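Long-range contact in PA_0080 (Pseudomonas aeruginosa, PDB 3ZHN), which is the type VI secretion lipoprotein TssJ1, which probably sits in the outer membrane and helps anchor the secretion machine's membrane complex: residues V33-H38 and R101-T106. Numbering follows the deposited sequence.
Sequences VVIWLH and RRIERT
Val33, Ile35 and Leu37 pair with Arg105, Ile103 and Arg101 respectively, each pair joined by two N-H...O=C bonds, in antiparallel strands whose axes come within 4.7 Å. Segment 101-106 lies on an outermost strand of its sheet, and 33-38 hydrogen-bonds onward to strand 139-146. On the face turned to the second sheet of this β-sandwich, branched aliphatic residues suit the core: Ile35 CB packs 3.7 Å from Ile103 CG1, the two side chains running alongside each other, and Leu37 and Ile103 reach Leu56 and Leu58. Arg105, on this same face, sends NE to a salt bridge with Asp91. The opposite face mixes apolar and charged side chains. Arg102, with CG anti to its backbone N (chi1 -167°) and the chain extended to NE, lays CG over the five-membered ring of Trp36, 3.8 Å from its centroid, a CH-pi contact. Its guanidinium stands perpendicular to the indole, and Val34 CG1 packs against the centre of one guanidinium face, 3.5 Å from CZ. In the guanidinium plane, NH1 and NH2 both grip Glu104 OE1, at 3.0 Å from NH1. Apolar contact and salt bridge thus restrain Arg102, its charge probably offset in part by Glu104, which is shared with Arg32.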
loop_
_atom_site.group_PDB
_atom_site.type_symbol
_atom_site.label_atom_id
_atom_site.label_comp_id
_atom_site.label_asym_id
_atom_site.label_seq_id
_atom_site.Cartn_x
_atom_site.Cartn_y
_atom_site.Cartn_z
ATOM N N VAL A 33 -1.228 -6.580 -12.084
ATOM C CA VAL A 33 -1.947 -5.684 -11.197
ATOM C C VAL A 33 -1.844 -4.265 -11.790
ATOM O O VAL A 33 -0.743 -3.826 -12.164
ATOM C CB VAL A 33 -1.362 -5.715 -9.764
ATOM C CG1 VAL A 33 -2.070 -4.706 -8.856
ATOM C CG2 VAL A 33 -1.355 -7.140 -9.260
ATOM N N VAL A 34 -2.984 -3.589 -11.877
ATOM C CA VAL A 34 -3.056 -2.198 -12.125
ATOM C C VAL A 34 -3.687 -1.524 -10.919
ATOM O O VAL A 34 -4.761 -1.950 -10.475
ATOM C CB VAL A 34 -3.829 -1.811 -13.400
ATOM C CG1 VAL A 34 -3.643 -0.323 -13.689
ATOM C CG2 VAL A 34 -3.307 -2.595 -14.618
ATOM N N ILE A 35 -3.000 -0.505 -10.392
ATOM C CA ILE A 35 -3.479 0.252 -9.279
ATOM C C ILE A 35 -3.593 1.703 -9.670
ATOM O O ILE A 35 -2.585 2.320 -10.120
ATOM C CB ILE A 35 -2.531 0.161 -8.070
ATOM C CG1 ILE A 35 -2.510 -1.286 -7.509
ATOM C CG2 ILE A 35 -2.933 1.159 -6.952
ATOM C CD1 ILE A 35 -1.368 -1.523 -6.544
ATOM N N TRP A 36 -4.796 2.222 -9.438
ATOM C CA TRP A 36 -5.020 3.652 -9.505
ATOM C C TRP A 36 -5.013 4.185 -8.091
ATOM O O TRP A 36 -5.882 3.812 -7.252
ATOM C CB TRP A 36 -6.334 4.002 -10.169
ATOM C CG TRP A 36 -6.328 3.793 -11.629
ATOM C CD1 TRP A 36 -6.080 4.742 -12.631
ATOM C CD2 TRP A 36 -6.629 2.571 -12.306
ATOM N NE1 TRP A 36 -6.230 4.172 -13.862
ATOM C CE2 TRP A 36 -6.516 2.837 -13.689
ATOM C CE3 TRP A 36 -6.952 1.273 -11.882
ATOM C CZ2 TRP A 36 -6.760 1.880 -14.650
ATOM C CZ3 TRP A 36 -7.200 0.316 -12.864
ATOM C CH2 TRP A 36 -7.101 0.632 -14.227
ATOM N N LEU A 37 -4.058 5.077 -7.819
ATOM C CA LEU A 37 -3.881 5.680 -6.483
ATOM C C LEU A 37 -4.534 7.049 -6.492
ATOM O O LEU A 37 -4.213 7.867 -7.344
ATOM C CB LEU A 37 -2.381 5.870 -6.162
ATOM C CG LEU A 37 -1.408 4.676 -6.046
ATOM C CD1 LEU A 37 0.011 5.193 -5.896
ATOM C CD2 LEU A 37 -1.802 3.862 -4.834
ATOM N N HIS A 38 -5.432 7.311 -5.532
ATOM C CA HIS A 38 -6.147 8.541 -5.452
ATOM C C HIS A 38 -5.857 9.145 -4.101
ATOM O O HIS A 38 -6.308 8.637 -3.074
ATOM C CB HIS A 38 -7.679 8.288 -5.552
ATOM C CG HIS A 38 -8.076 7.417 -6.665
ATOM N ND1 HIS A 38 -8.048 7.804 -7.997
ATOM C CD2 HIS A 38 -8.530 6.149 -6.645
ATOM C CE1 HIS A 38 -8.453 6.798 -8.746
ATOM N NE2 HIS A 38 -8.717 5.771 -7.960
ATOM N N ARG A 101 -2.269 8.751 -9.543
ATOM C CA ARG A 101 -1.323 7.958 -10.254
ATOM C C ARG A 101 -1.912 6.645 -10.630
ATOM O O ARG A 101 -2.805 6.091 -9.987
ATOM C CB ARG A 101 -0.038 7.623 -9.463
ATOM C CG ARG A 101 0.600 8.757 -8.809
ATOM C CD ARG A 101 1.998 8.343 -8.461
ATOM N NE ARG A 101 2.622 9.443 -7.773
ATOM C CZ ARG A 101 3.859 9.467 -7.384
ATOM N NH1 ARG A 101 4.650 8.412 -7.617
ATOM N NH2 ARG A 101 4.282 10.524 -6.682
ATOM N N ARG A 102 -1.310 6.116 -11.696
ATOM C CA ARG A 102 -1.571 4.760 -12.161
ATOM C C ARG A 102 -0.246 4.021 -12.150
ATOM O O ARG A 102 0.756 4.433 -12.747
ATOM C CB ARG A 102 -2.128 4.829 -13.587
ATOM C CG ARG A 102 -2.740 3.539 -14.108
ATOM C CD ARG A 102 -2.898 3.654 -15.613
ATOM N NE ARG A 102 -3.385 2.428 -16.250
ATOM C CZ ARG A 102 -2.631 1.393 -16.627
ATOM N NH1 ARG A 102 -1.301 1.385 -16.448
ATOM N NH2 ARG A 102 -3.224 0.337 -17.203
ATOM N N ILE A 103 -0.262 2.864 -11.555
ATOM C CA ILE A 103 0.887 1.990 -11.565
ATOM C C ILE A 103 0.505 0.621 -12.034
ATOM O O ILE A 103 -0.580 0.143 -11.758
ATOM C CB ILE A 103 1.640 1.954 -10.214
ATOM C CG1 ILE A 103 0.831 1.349 -9.135
ATOM C CG2 ILE A 103 2.080 3.351 -9.783
ATOM C CD1 ILE A 103 1.659 0.980 -7.921
ATOM N N GLU A 104 1.402 -0.049 -12.748
ATOM C CA GLU A 104 1.080 -1.387 -13.247
ATOM C C GLU A 104 2.315 -2.219 -12.985
ATOM O O GLU A 104 3.432 -1.725 -13.148
ATOM C CB GLU A 104 0.790 -1.302 -14.747
ATOM C CG GLU A 104 0.480 -2.658 -15.390
ATOM C CD GLU A 104 -0.115 -2.580 -16.812
ATOM O OE1 GLU A 104 -0.474 -1.423 -17.244
ATOM O OE2 GLU A 104 -0.344 -3.716 -17.469
ATOM N N ARG A 105 2.095 -3.444 -12.503
ATOM C CA ARG A 105 3.145 -4.352 -12.122
ATOM C C ARG A 105 2.665 -5.732 -12.595
ATOM O O ARG A 105 1.478 -5.995 -12.622
ATOM C CB ARG A 105 3.287 -4.475 -10.583
ATOM C CG ARG A 105 3.441 -3.236 -9.727
ATOM C CD ARG A 105 4.904 -3.125 -9.393
ATOM N NE ARG A 105 5.273 -1.914 -8.683
ATOM C CZ ARG A 105 5.336 -0.691 -9.235
ATOM N NH1 ARG A 105 5.030 -0.425 -10.510
ATOM N NH2 ARG A 105 5.705 0.299 -8.495
ATOM N N THR A 106 3.607 -6.584 -12.906
ATOM C CA THR A 106 3.426 -8.008 -12.828
ATOM C C THR A 106 4.059 -8.470 -11.554
ATOM O O THR A 106 5.208 -8.130 -11.198
ATOM C CB THR A 106 4.006 -8.756 -13.993
ATOM O OG1 THR A 106 5.425 -8.524 -14.021
ATOM C CG2 THR A 106 3.279 -8.247 -15.257
#